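Local coordinates for amidase (Bacillus anthracis, PDB 5EWQ), which probably hydrolyses carboxylic acid amides to the acid and ammonia, as a member of the amidase family related to glutamyl-tRNA(Gln) amidotransferase subunit A, at residues A[66-71]-A[94-99]; A[177-182]-A[401-406]; A[245-250]-A[279-284]; A[317-322]-A[447-452]. All coordinates share one frame; numbering follows the deposited sequence.

The four contacts illustrate how one amidase-family fold is tied together around a mixed sheet with helices packed against it. Contact 4 lies in the sheet, where strands 314-317 and 447-451 pair. Contact 1 pairs helices 64-79 and 95-104 beside strands 118-122 and 161-166; contact 3 involves helix 270-280, which packs on strand 263-267. Contact 2 joins two peripheral loops. Centres are 27 to 41 Å apart, and contacts 1 and 4, the most distant pair, lie on opposite sides of the chain's centre. In sequence contact 1 closes first; contact 3 falls within the span of contact 2, whereas contact 4 crosses it, so segments far apart in sequence meet in one fold.

Contact 1. Residues A[66-71]-A[94-99]; sequences ELTSIY and NAMEEA
Thr68 and Met96 are brought together by two torsions: in Thr68 CG2 stands anti to the backbone N, with OG1 beside that N (chi1 -56°), and the selenomethionine Met96 bends at chi2 (-68°). The two side chains pass one another pointing opposite ways. The Thr68 methyl CG2 lies 3.8 Å from Met96 SE and 4.1 Å from Ala95 CB, while Met96 CE reaches past it to Ser69 CB, 3.7 Å away. On its other branch Thr68 OG1 rests 3.6 Å from Ala99 CB, a van der Waals approach to a methyl; the hydroxyl's hydrogen bond goes to Tyr64 O, in its own helix. The pattern is that of nearly antiparallel helix packing: the local axes of 66-71 and 95-99 run at 160° and come within 9.5 Å. In sequence the two helices, 64-79 and 95-104, are separated by strand 88-91. Ala95 and Ala99, one turn apart, present small methyls to the threonine, and no hydrogen bond crosses the contact. All the touching residues are buried. Thr68 also packs on Phe161 and Leu163 of strand 161-166, and Met96 on Leu30 in a loop.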
loop_
_atom_site.group_PDB
_atom_site.type_symbol
_atom_site.label_atom_id
_atom_site.label_comp_id
_atom_site.label_asym_id
_atom_site.label_seq_id
_atom_site.Cartn_x
_atom_site.Cartn_y
_atom_site.Cartn_z
ATOM N N GLU A 66 -18.930 16.063 5.551
ATOM C CA GLU A 66 -19.560 15.635 4.308
ATOM C C GLU A 66 -18.650 14.693 3.531
ATOM O O GLU A 66 -19.107 13.704 2.959
ATOM C CB GLU A 66 -19.922 16.842 3.442
ATOM C CG GLU A 66 -21.067 17.681 3.980
ATOM C CD GLU A 66 -21.338 18.903 3.124
ATOM O OE1 GLU A 66 -20.492 19.821 3.113
ATOM O OE2 GLU A 66 -22.394 18.943 2.460
ATOM N N LEU A 67 -17.358 15.011 3.516
ATOM C CA LEU A 67 -16.369 14.201 2.814
ATOM C C LEU A 67 -16.307 12.791 3.388
ATOM O O LEU A 67 -16.233 11.811 2.647
ATOM C CB LEU A 67 -14.990 14.860 2.888
ATOM C CG LEU A 67 -13.846 14.128 2.185
ATOM C CD1 LEU A 67 -14.121 14.009 0.696
ATOM C CD2 LEU A 67 -12.524 14.834 2.434
ATOM N N THR A 68 -16.340 12.697 4.713
ATOM C CA THR A 68 -16.311 11.409 5.392
ATOM C C THR A 68 -17.603 10.637 5.139
ATOM O O THR A 68 -17.586 9.417 4.969
ATOM C CB THR A 68 -16.098 11.579 6.910
ATOM O OG1 THR A 68 -14.893 12.318 7.145
ATOM C CG2 THR A 68 -16.000 10.226 7.599
ATOM N N SER A 69 -18.719 11.359 5.106
ATOM C CA SER A 69 -20.030 10.751 4.894
ATOM C C SER A 69 -20.125 10.066 3.535
ATOM O O SER A 69 -20.697 8.983 3.417
ATOM C CB SER A 69 -21.135 11.803 5.020
ATOM O OG SER A 69 -21.061 12.749 3.969
ATOM N N ILE A 70 -19.565 10.707 2.513
ATOM C CA ILE A 70 -19.588 10.166 1.158
ATOM C C ILE A 70 -18.838 8.841 1.079
ATOM O O ILE A 70 -19.341 7.864 0.523
ATOM C CB ILE A 70 -18.977 11.155 0.146
ATOM C CG1 ILE A 70 -19.799 12.444 0.100
ATOM C CG2 ILE A 70 -18.901 10.528 -1.238
ATOM C CD1 ILE A 70 -19.229 13.497 -0.822
ATOM N N TYR A 71 -17.637 8.813 1.645
ATOM C CA TYR A 71 -16.809 7.612 1.637
ATOM C C TYR A 71 -17.484 6.456 2.369
ATOM O O TYR A 71 -17.528 5.338 1.860
ATOM C CB TYR A 71 -15.444 7.908 2.258
ATOM C CG TYR A 71 -14.570 8.780 1.389
ATOM C CD1 TYR A 71 -14.480 8.558 0.022
ATOM C CD2 TYR A 71 -13.847 9.833 1.929
ATOM C CE1 TYR A 71 -13.685 9.351 -0.782
ATOM C CE2 TYR A 71 -13.052 10.635 1.134
ATOM C CZ TYR A 71 -12.974 10.389 -0.221
ATOM O OH TYR A 71 -12.183 11.182 -1.022
ATOM N N ASN A 94 -15.661 6.545 15.307
ATOM C CA ASN A 94 -15.521 7.950 15.666
ATOM C C ASN A 94 -15.069 8.796 14.480
ATOM O O ASN A 94 -14.610 9.922 14.656
ATOM C CB ASN A 94 -14.531 8.110 16.821
ATOM C CG ASN A 94 -14.927 7.308 18.045
ATOM O OD1 ASN A 94 -16.111 7.121 18.324
ATOM N ND2 ASN A 94 -13.933 6.828 18.784
ATOM N N ALA A 95 -15.202 8.244 13.277
ATOM C CA ALA A 95 -14.761 8.926 12.062
ATOM C C ALA A 95 -15.483 10.254 11.861
ATOM O O ALA A 95 -14.880 11.240 11.439
ATOM C CB ALA A 95 -14.966 8.029 10.851
HETATM N N MSE A 96 -16.777 10.274 12.165
HETATM C CA MSE A 96 -17.575 11.485 12.027
HETATM C C MSE A 96 -17.293 12.465 13.159
HETATM O O MSE A 96 -17.203 13.672 12.937
HETATM C CB MSE A 96 -19.065 11.143 11.982
HETATM C CG MSE A 96 -19.477 10.351 10.751
HETATM SE SE MSE A 96 -19.338 11.384 9.100
HETATM C CE MSE A 96 -21.236 11.511 8.673
ATOM N N GLU A 97 -17.150 11.940 14.373
ATOM C CA GLU A 97 -16.882 12.773 15.542
ATOM C C GLU A 97 -15.540 13.486 15.409
ATOM O O GLU A 97 -15.393 14.635 15.825
ATOM C CB GLU A 97 -16.913 11.932 16.820
ATOM C CG GLU A 97 -16.694 12.732 18.095
ATOM C CD GLU A 97 -17.030 11.944 19.346
ATOM O OE1 GLU A 97 -16.169 11.169 19.816
ATOM O OE2 GLU A 97 -18.158 12.100 19.860
ATOM N N GLU A 98 -14.566 12.798 14.823
ATOM C CA GLU A 98 -13.258 13.392 14.581
ATOM C C GLU A 98 -13.317 14.367 13.411
ATOM O O GLU A 98 -12.616 15.377 13.400
ATOM C CB GLU A 98 -12.213 12.306 14.311
ATOM C CG GLU A 98 -11.940 11.396 15.499
ATOM C CD GLU A 98 -10.999 10.258 15.157
ATOM O OE1 GLU A 98 -10.285 10.360 14.137
ATOM O OE2 GLU A 98 -10.977 9.258 15.907
ATOM N N ALA A 99 -14.164 14.063 12.432
ATOM C CA ALA A 99 -14.302 14.903 11.245
ATOM C C ALA A 99 -14.931 16.252 11.578
ATOM O O ALA A 99 -14.482 17.290 11.093
ATOM C CB ALA A 99 -15.123 14.188 10.184
#

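Contact 2. Residues A[177-182]-A[401-406]; sequences FTMPSG and IKYGQT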
loop_
_atom_site.group_PDB
_atom_site.type_symbol
_atom_site.label_atom_id
_atom_site.label_comp_id
_atom_site.label_asym_id
_atom_site.label_seq_id
_atom_site.Cartn_x
_atom_site.Cartn_y
_atom_site.Cartn_z
ATOM N N PHE A 177 0.826 -21.453 -0.155
ATOM C CA PHE A 177 1.133 -21.229 -1.563
ATOM C C PHE A 177 -0.127 -21.214 -2.425
ATOM O O PHE A 177 -0.107 -20.734 -3.559
ATOM C CB PHE A 177 2.093 -22.304 -2.080
ATOM C CG PHE A 177 3.357 -22.435 -1.275
ATOM C CD1 PHE A 177 4.456 -21.639 -1.552
ATOM C CD2 PHE A 177 3.449 -23.365 -0.251
ATOM C CE1 PHE A 177 5.622 -21.762 -0.818
ATOM C CE2 PHE A 177 4.613 -23.492 0.487
ATOM C CZ PHE A 177 5.700 -22.691 0.202
ATOM N N THR A 178 -1.221 -21.740 -1.884
ATOM C CA THR A 178 -2.454 -21.897 -2.649
ATOM C C THR A 178 -3.460 -20.783 -2.383
ATOM O O THR A 178 -4.487 -20.693 -3.055
ATOM C CB THR A 178 -3.131 -23.245 -2.345
ATOM O OG1 THR A 178 -3.482 -23.304 -0.957
ATOM C CG2 THR A 178 -2.200 -24.399 -2.681
HETATM N N MSE A 179 -3.166 -19.941 -1.398
HETATM C CA MSE A 179 -4.071 -18.859 -1.028
HETATM C C MSE A 179 -4.067 -17.749 -2.073
HETATM O O MSE A 179 -3.010 -17.222 -2.419
HETATM C CB MSE A 179 -3.695 -18.287 0.341
HETATM C CG MSE A 179 -4.699 -17.285 0.887
HETATM SE SE MSE A 179 -4.069 -16.384 2.495
HETATM C CE MSE A 179 -2.647 -15.322 1.689
ATOM N N PRO A 180 -5.257 -17.393 -2.579
ATOM C CA PRO A 180 -5.392 -16.306 -3.553
ATOM C C PRO A 180 -5.061 -14.952 -2.938
ATOM O O PRO A 180 -5.323 -14.733 -1.756
ATOM C CB PRO A 180 -6.867 -16.378 -3.958
ATOM C CG PRO A 180 -7.544 -17.005 -2.788
ATOM C CD PRO A 180 -6.558 -17.996 -2.244
ATOM N N SER A 181 -4.488 -14.058 -3.737
ATOM C CA SER A 181 -4.146 -12.725 -3.266
ATOM C C SER A 181 -5.404 -11.929 -2.943
ATOM O O SER A 181 -6.414 -12.037 -3.639
ATOM C CB SER A 181 -3.307 -11.988 -4.310
ATOM O OG SER A 181 -3.999 -11.890 -5.543
ATOM N N GLY A 182 -5.339 -11.134 -1.880
ATOM C CA GLY A 182 -6.471 -10.326 -1.471
ATOM C C GLY A 182 -7.396 -11.047 -0.510
ATOM O O GLY A 182 -8.368 -10.472 -0.020
ATOM N N ILE A 401 -8.412 -21.254 8.193
ATOM C CA ILE A 401 -7.365 -21.499 7.205
ATOM C C ILE A 401 -7.906 -22.285 6.014
ATOM O O ILE A 401 -7.507 -23.427 5.777
ATOM C CB ILE A 401 -6.168 -22.259 7.814
ATOM C CG1 ILE A 401 -6.655 -23.341 8.781
ATOM C CG2 ILE A 401 -5.235 -21.299 8.535
ATOM C CD1 ILE A 401 -5.562 -24.276 9.245
ATOM N N LYS A 402 -8.814 -21.660 5.270
ATOM C CA LYS A 402 -9.453 -22.289 4.117
ATOM C C LYS A 402 -8.434 -22.828 3.117
ATOM O O LYS A 402 -8.647 -23.874 2.502
ATOM C CB LYS A 402 -10.388 -21.294 3.423
ATOM C CG LYS A 402 -11.028 -21.822 2.146
ATOM C CD LYS A 402 -11.839 -20.743 1.446
ATOM C CE LYS A 402 -12.363 -21.228 0.106
ATOM N NZ LYS A 402 -13.287 -22.386 0.254
ATOM N N TYR A 403 -7.322 -22.117 2.967
ATOM C CA TYR A 403 -6.287 -22.516 2.022
ATOM C C TYR A 403 -5.045 -23.038 2.739
ATOM O O TYR A 403 -3.978 -23.156 2.141
ATOM C CB TYR A 403 -5.924 -21.344 1.108
ATOM C CG TYR A 403 -7.113 -20.758 0.381
ATOM C CD1 TYR A 403 -7.563 -21.307 -0.813
ATOM C CD2 TYR A 403 -7.794 -19.660 0.892
ATOM C CE1 TYR A 403 -8.654 -20.778 -1.480
ATOM C CE2 TYR A 403 -8.885 -19.124 0.232
ATOM C CZ TYR A 403 -9.310 -19.687 -0.953
ATOM O OH TYR A 403 -10.394 -19.158 -1.614
ATOM N N GLY A 404 -5.193 -23.350 4.023
ATOM C CA GLY A 404 -4.110 -23.936 4.794
ATOM C C GLY A 404 -3.188 -22.921 5.445
ATOM O O GLY A 404 -3.433 -21.717 5.388
ATOM N N GLN A 405 -2.121 -23.418 6.065
ATOM C CA GLN A 405 -1.151 -22.566 6.745
ATOM C C GLN A 405 0.253 -23.159 6.662
ATOM O O GLN A 405 1.001 -23.149 7.639
ATOM C CB GLN A 405 -1.555 -22.359 8.207
ATOM C CG GLN A 405 -1.826 -23.649 8.968
ATOM C CD GLN A 405 -2.131 -23.412 10.434
ATOM O OE1 GLN A 405 -2.107 -22.277 10.910
ATOM N NE2 GLN A 405 -2.420 -24.485 11.158
ATOM N N THR A 406 0.603 -23.662 5.483
ATOM C CA THR A 406 1.877 -24.344 5.270
ATOM C C THR A 406 3.085 -23.444 5.527
ATOM O O THR A 406 4.101 -23.894 6.061
ATOM C CB THR A 406 1.972 -24.899 3.833
ATOM O OG1 THR A 406 0.787 -25.646 3.526
ATOM C CG2 THR A 406 3.189 -25.802 3.683
#
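Pro180 lies over one face of the Tyr403 ring, and Lys402 CG sits 3.9 Å above the plane on the opposite face, offset toward the rim. The proline meets the ring almost centrally: its CD is 3.4 Å from the centroid of Tyr403, only 8° off the normal, a CH-pi contact with the two side chains crossing at about a right angle. Tyr403 CG is anti to the carbonyl carbon, beside the backbone N (chi1 -55°), which directs the side chain to the loop of Pro180. Pro180 CG is displaced toward the phenol end, 3.7 Å from Tyr403 CZ. Tyr403 also stacks edge-to-face with Tyr183. A second flat group, the Phe177 ring, is met at its edge and near its plane by Thr406 CG2, 4.2 Å from CE2 of Phe177; these two residues lie on the exposed end of the contact.

At the base of the Tyr403 side chain, Met179 CB packs 3.9 Å from Tyr403 CB and its CG touches Tyr403 CD2; SE and CE turn off toward Glu170 and Asn173 of helix 170-173. Thr178 OG1 comes near Tyr403 O, but the angle is poor and no bond is formed; that carbonyl is instead bound by Ser176 OG. Tyr403 is carried on a type I beta turn from Ile401 to Gly404, closed by the bond from Gly404 N to Ile401 O (2.9 Å). The contact thus joins the loop between helix 170-173 and strand 183-184 to the linker between helices 397-400 and 406-412. The Gln405 amide is bonded to Ile390 and Asn393 of helix 386-394.

Contact 3. Residues A[245-250]-A[279-284]; sequences LGRVSR and AMIGYD
Val248 and Ser249 hold the buried, close-packed side of this contact, whereas Arg247 and Gly282 make up its more open one; Ile281 borders both. Val248 CG2 touches two partners: the terminal CE of the selenomethionine Met280, 3.8 Å away, which approaches obliquely, and Ile281 CG2 at 4.1 Å, crossing at about a right angle. Next to these apolar groups is a polar cluster. Ser249 OG, anti to its backbone N (chi1 176°), donates a hydrogen bond to Asp284 OD2, modelled so short that its detail is doubtful. Anchoring rests more safely on other bonds: the hydroxyl with Thr150 OG1 and Thr251 N, Asp284 OD2 with Thr251 OG1, and Asp284 OD1 with Lys286 N.

The open side has a looser character. Arg247 and Ile281 lie side by side and point the same way, with Arg247 CG 3.8 Å from Ile281 CG2, and the guanidinium runs on to Tyr301, where NH2 is hydrogen-bonded to OH. The backbones meet here without a conventional hydrogen bond: Arg247 O approaches Ile281 CA at 3.5 Å in a CA-H...O contact (139° at the hydrogen), and Gly282 N is equally distant from that oxygen, unbonded.

The contact joins the loop after strand 239-242 to the C-terminal part of helix 270-280 and the loop that follows. Val248 also packs on Ile151 of helix 150-155 and Ala263 of strand 263-267, while Met280 touches Pro265 of that strand.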
loop_
_atom_site.group_PDB
_atom_site.type_symbol
_atom_site.label_atom_id
_atom_site.label_comp_id
_atom_site.label_asym_id
_atom_site.label_seq_id
_atom_site.Cartn_x
_atom_site.Cartn_y
_atom_site.Cartn_z
ATOM N N LEU A 245 14.493 1.759 2.796
ATOM C CA LEU A 245 14.553 1.070 4.080
ATOM C C LEU A 245 15.245 1.937 5.125
ATOM O O LEU A 245 16.472 1.957 5.221
ATOM C CB LEU A 245 15.271 -0.272 3.942
ATOM C CG LEU A 245 14.495 -1.365 3.203
ATOM C CD1 LEU A 245 15.295 -2.656 3.150
ATOM C CD2 LEU A 245 13.142 -1.596 3.858
ATOM N N GLY A 246 14.441 2.655 5.904
ATOM C CA GLY A 246 14.952 3.565 6.913
ATOM C C GLY A 246 14.228 4.896 6.868
ATOM O O GLY A 246 14.311 5.694 7.800
ATOM N N ARG A 247 13.509 5.129 5.775
ATOM C CA ARG A 247 12.778 6.375 5.581
ATOM C C ARG A 247 11.529 6.427 6.457
ATOM O O ARG A 247 11.217 7.458 7.051
ATOM C CB ARG A 247 12.391 6.539 4.110
ATOM C CG ARG A 247 12.255 7.981 3.648
ATOM C CD ARG A 247 13.620 8.619 3.440
ATOM N NE ARG A 247 13.529 9.886 2.720
ATOM C CZ ARG A 247 14.579 10.575 2.286
ATOM N NH1 ARG A 247 15.807 10.121 2.500
ATOM N NH2 ARG A 247 14.403 11.719 1.637
ATOM N N VAL A 248 10.821 5.303 6.531
ATOM C CA VAL A 248 9.570 5.222 7.277
ATOM C C VAL A 248 9.655 4.191 8.401
ATOM O O VAL A 248 10.115 3.069 8.191
ATOM C CB VAL A 248 8.392 4.868 6.345
ATOM C CG1 VAL A 248 7.102 4.728 7.136
ATOM C CG2 VAL A 248 8.243 5.923 5.260
ATOM N N SER A 249 9.211 4.580 9.593
ATOM C CA SER A 249 9.233 3.693 10.751
ATOM C C SER A 249 8.224 2.556 10.617
ATOM O O SER A 249 7.129 2.743 10.085
ATOM C CB SER A 249 8.958 4.483 12.033
ATOM O OG SER A 249 8.895 3.623 13.156
ATOM N N ARG A 250 8.600 1.377 11.107
ATOM C CA ARG A 250 7.730 0.206 11.053
ATOM C C ARG A 250 7.082 -0.068 12.406
ATOM O O ARG A 250 6.348 -1.044 12.566
ATOM C CB ARG A 250 8.509 -1.031 10.593
ATOM C CG ARG A 250 8.913 -1.032 9.123
ATOM C CD ARG A 250 10.222 -0.291 8.891
ATOM N NE ARG A 250 11.273 -0.740 9.800
ATOM C CZ ARG A 250 12.009 -1.831 9.614
ATOM N NH1 ARG A 250 11.810 -2.597 8.550
ATOM N NH2 ARG A 250 12.944 -2.159 10.497
ATOM N N ALA A 279 3.998 12.916 5.949
ATOM C CA ALA A 279 3.727 12.683 7.364
ATOM C C ALA A 279 4.174 11.301 7.827
ATOM O O ALA A 279 4.282 11.049 9.026
ATOM C CB ALA A 279 2.247 12.874 7.653
HETATM N N MSE A 280 4.426 10.404 6.880
HETATM C CA MSE A 280 4.844 9.049 7.220
HETATM C C MSE A 280 6.318 9.002 7.601
HETATM O O MSE A 280 6.707 8.293 8.530
HETATM C CB MSE A 280 4.580 8.092 6.059
HETATM C CG MSE A 280 3.137 8.045 5.591
HETATM SE SE MSE A 280 2.878 6.587 4.326
HETATM C CE MSE A 280 4.753 6.258 3.907
ATOM N N ILE A 281 7.136 9.761 6.878
ATOM C CA ILE A 281 8.572 9.794 7.129
ATOM C C ILE A 281 8.888 10.438 8.472
ATOM O O ILE A 281 8.049 11.121 9.059
ATOM C CB ILE A 281 9.322 10.558 6.023
ATOM C CG1 ILE A 281 8.883 12.024 5.996
ATOM C CG2 ILE A 281 9.092 9.901 4.676
ATOM C CD1 ILE A 281 9.583 12.854 4.940
ATOM N N GLY A 282 10.107 10.217 8.953
ATOM C CA GLY A 282 10.538 10.781 10.219
ATOM C C GLY A 282 11.537 9.894 10.933
ATOM O O GLY A 282 11.992 8.888 10.387
ATOM N N TYR A 283 11.880 10.270 12.159
ATOM C CA TYR A 283 12.833 9.508 12.953
ATOM C C TYR A 283 12.124 8.718 14.047
ATOM O O TYR A 283 11.109 9.160 14.586
ATOM C CB TYR A 283 13.885 10.436 13.567
ATOM C CG TYR A 283 14.908 9.725 14.422
ATOM C CD1 TYR A 283 15.980 9.056 13.844
ATOM C CD2 TYR A 283 14.807 9.726 15.807
ATOM C CE1 TYR A 283 16.919 8.404 14.622
ATOM C CE2 TYR A 283 15.741 9.077 16.593
ATOM C CZ TYR A 283 16.795 8.419 15.995
ATOM O OH TYR A 283 17.729 7.772 16.773
ATOM N N ASP A 284 12.664 7.547 14.367
ATOM C CA ASP A 284 12.092 6.697 15.402
ATOM C C ASP A 284 13.190 5.953 16.156
ATOM O O ASP A 284 13.965 5.205 15.560
ATOM C CB ASP A 284 11.101 5.704 14.792
ATOM C CG ASP A 284 10.197 5.063 15.829
ATOM O OD1 ASP A 284 10.452 5.230 17.041
ATOM O OD2 ASP A 284 9.229 4.387 15.428
#

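Contact 4. Residues A[317-322]-A[447-452]; sequences LLFSVD and ALVMIN
Ile451 is laid across one face of the Phe319 ring: its CG1 is 3.8 Å from the Phe319 centroid, 22° off the normal, in a CH-pi contact, and CD1 of Ile451 lies over the same face, 3.6 Å from CD2 of Phe319. The ring is set for this by chi1 of 64°, which places CG in the crowded position between backbone N and carbonyl carbon. Val449 CG1 fills the notch between two neighbours, 3.9 Å from Phe319 CE1 and 4.1 Å from Leu317 CG; Leu317 and Val449 lie side by side.

Leu318 forms a second group. Its forked tip spans Leu448 and Met450, two residues on one side of the strand: CD2 meets Leu448 CD2 at 3.7 Å, while CD1 rests 4.0 Å from Leu448 CB and 4.1 Å from Met450 CB. The selenomethionine then runs on to Val483 and Val485 of strand 479-485.

Parallel strands 314-317 and 447-451 pair here in the central sheet, Leu317 opposite Val449. One bond crosses between the segments, from Leu318 N to Val449 O (2.9 Å). Helix 329-341 covers Leu317, Phe319 and Ile451 through Arg336, Ile335 and Ala332. Every touching residue is buried, and the side chains that meet one another are all apolar. The backbone bond, with those of Gly316 to Ala447 and Val449, is consistent with the parallel register, and hydrophobic burial probably supplies most of the cohesion.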
loop_
_atom_site.group_PDB
_atom_site.type_symbol
_atom_site.label_atom_id
_atom_site.label_comp_id
_atom_site.label_asym_id
_atom_site.label_seq_id
_atom_site.Cartn_x
_atom_site.Cartn_y
_atom_site.Cartn_z
ATOM N N LEU A 317 15.022 0.880 -19.183
ATOM C CA LEU A 317 13.877 -0.016 -19.299
ATOM C C LEU A 317 14.205 -1.425 -18.816
ATOM O O LEU A 317 15.267 -1.966 -19.125
ATOM C CB LEU A 317 13.380 -0.066 -20.746
ATOM C CG LEU A 317 12.377 0.997 -21.202
ATOM C CD1 LEU A 317 12.953 2.402 -21.116
ATOM C CD2 LEU A 317 11.913 0.695 -22.616
ATOM N N LEU A 318 13.285 -2.011 -18.057
ATOM C CA LEU A 318 13.449 -3.374 -17.565
ATOM C C LEU A 318 12.509 -4.326 -18.296
ATOM O O LEU A 318 12.278 -5.451 -17.854
ATOM C CB LEU A 318 13.199 -3.438 -16.058
ATOM C CG LEU A 318 14.094 -2.543 -15.200
ATOM C CD1 LEU A 318 13.836 -2.776 -13.719
ATOM C CD2 LEU A 318 15.557 -2.775 -15.541
ATOM N N PHE A 319 11.968 -3.861 -19.417
ATOM C CA PHE A 319 11.068 -4.671 -20.229
ATOM C C PHE A 319 11.332 -4.452 -21.713
ATOM O O PHE A 319 11.834 -3.403 -22.116
ATOM C CB PHE A 319 9.605 -4.351 -19.900
ATOM C CG PHE A 319 9.197 -2.942 -20.239
ATOM C CD1 PHE A 319 9.359 -1.919 -19.319
ATOM C CD2 PHE A 319 8.642 -2.643 -21.474
ATOM C CE1 PHE A 319 8.981 -0.624 -19.626
ATOM C CE2 PHE A 319 8.264 -1.351 -21.787
ATOM C CZ PHE A 319 8.433 -0.341 -20.862
ATOM N N SER A 320 10.986 -5.447 -22.523
ATOM C CA SER A 320 11.135 -5.346 -23.969
ATOM C C SER A 320 9.783 -5.487 -24.659
ATOM O O SER A 320 9.051 -6.447 -24.418
ATOM C CB SER A 320 12.111 -6.404 -24.485
ATOM O OG SER A 320 11.732 -7.699 -24.053
ATOM N N VAL A 321 9.460 -4.522 -25.515
ATOM C CA VAL A 321 8.171 -4.492 -26.200
ATOM C C VAL A 321 8.024 -5.651 -27.183
ATOM O O VAL A 321 6.957 -6.255 -27.288
ATOM C CB VAL A 321 7.973 -3.160 -26.952
ATOM C CG1 VAL A 321 6.619 -3.131 -27.647
ATOM C CG2 VAL A 321 8.107 -1.989 -25.996
ATOM N N ASP A 322 9.104 -5.961 -27.893
ATOM C CA ASP A 322 9.082 -7.004 -28.913
ATOM C C ASP A 322 8.840 -8.390 -28.319
ATOM O O ASP A 322 8.144 -9.214 -28.913
ATOM C CB ASP A 322 10.394 -7.001 -29.703
ATOM N N ALA A 447 16.682 6.537 -13.166
ATOM C CA ALA A 447 15.686 5.596 -12.665
ATOM C C ALA A 447 15.500 4.404 -13.597
ATOM O O ALA A 447 15.903 4.440 -14.759
ATOM C CB ALA A 447 14.355 6.304 -12.451
ATOM N N LEU A 448 14.887 3.348 -13.071
ATOM C CA LEU A 448 14.583 2.151 -13.848
ATOM C C LEU A 448 13.085 1.867 -13.816
ATOM O O LEU A 448 12.477 1.848 -12.748
ATOM C CB LEU A 448 15.360 0.946 -13.311
ATOM C CG LEU A 448 16.651 0.533 -14.021
ATOM C CD1 LEU A 448 17.579 1.717 -14.223
ATOM C CD2 LEU A 448 17.353 -0.565 -13.234
ATOM N N VAL A 449 12.493 1.643 -14.985
ATOM C CA VAL A 449 11.059 1.387 -15.068
ATOM C C VAL A 449 10.776 -0.073 -15.430
ATOM O O VAL A 449 11.500 -0.684 -16.217
ATOM C CB VAL A 449 10.377 2.331 -16.093
ATOM C CG1 VAL A 449 10.872 2.051 -17.506
ATOM C CG2 VAL A 449 8.860 2.213 -16.014
HETATM N N MSE A 450 9.728 -0.633 -14.832
HETATM C CA MSE A 450 9.354 -2.021 -15.077
HETATM C C MSE A 450 7.857 -2.142 -15.332
HETATM O O MSE A 450 7.096 -1.211 -15.069
HETATM C CB MSE A 450 9.749 -2.900 -13.890
HETATM C CG MSE A 450 8.684 -2.973 -12.807
HETATM SE SE MSE A 450 9.276 -3.883 -11.190
HETATM C CE MSE A 450 10.272 -2.417 -10.388
ATOM N N ILE A 451 7.439 -3.294 -15.848
ATOM C CA ILE A 451 6.020 -3.588 -16.008
ATOM C C ILE A 451 5.533 -4.439 -14.839
ATOM O O ILE A 451 6.053 -5.529 -14.601
ATOM C CB ILE A 451 5.731 -4.318 -17.332
ATOM C CG1 ILE A 451 6.086 -3.424 -18.521
ATOM C CG2 ILE A 451 4.272 -4.737 -17.402
ATOM C CD1 ILE A 451 5.760 -4.039 -19.864
ATOM N N ASN A 452 4.537 -3.929 -14.118
ATOM C CA ASN A 452 4.001 -4.590 -12.930
ATOM C C ASN A 452 5.084 -4.892 -11.896
ATOM O O ASN A 452 5.862 -4.013 -11.530
ATOM C CB ASN A 452 3.266 -5.877 -13.315
ATOM C CG ASN A 452 2.068 -5.618 -14.208
ATOM O OD1 ASN A 452 1.486 -4.533 -14.185
ATOM N ND2 ASN A 452 1.691 -6.616 -14.998
#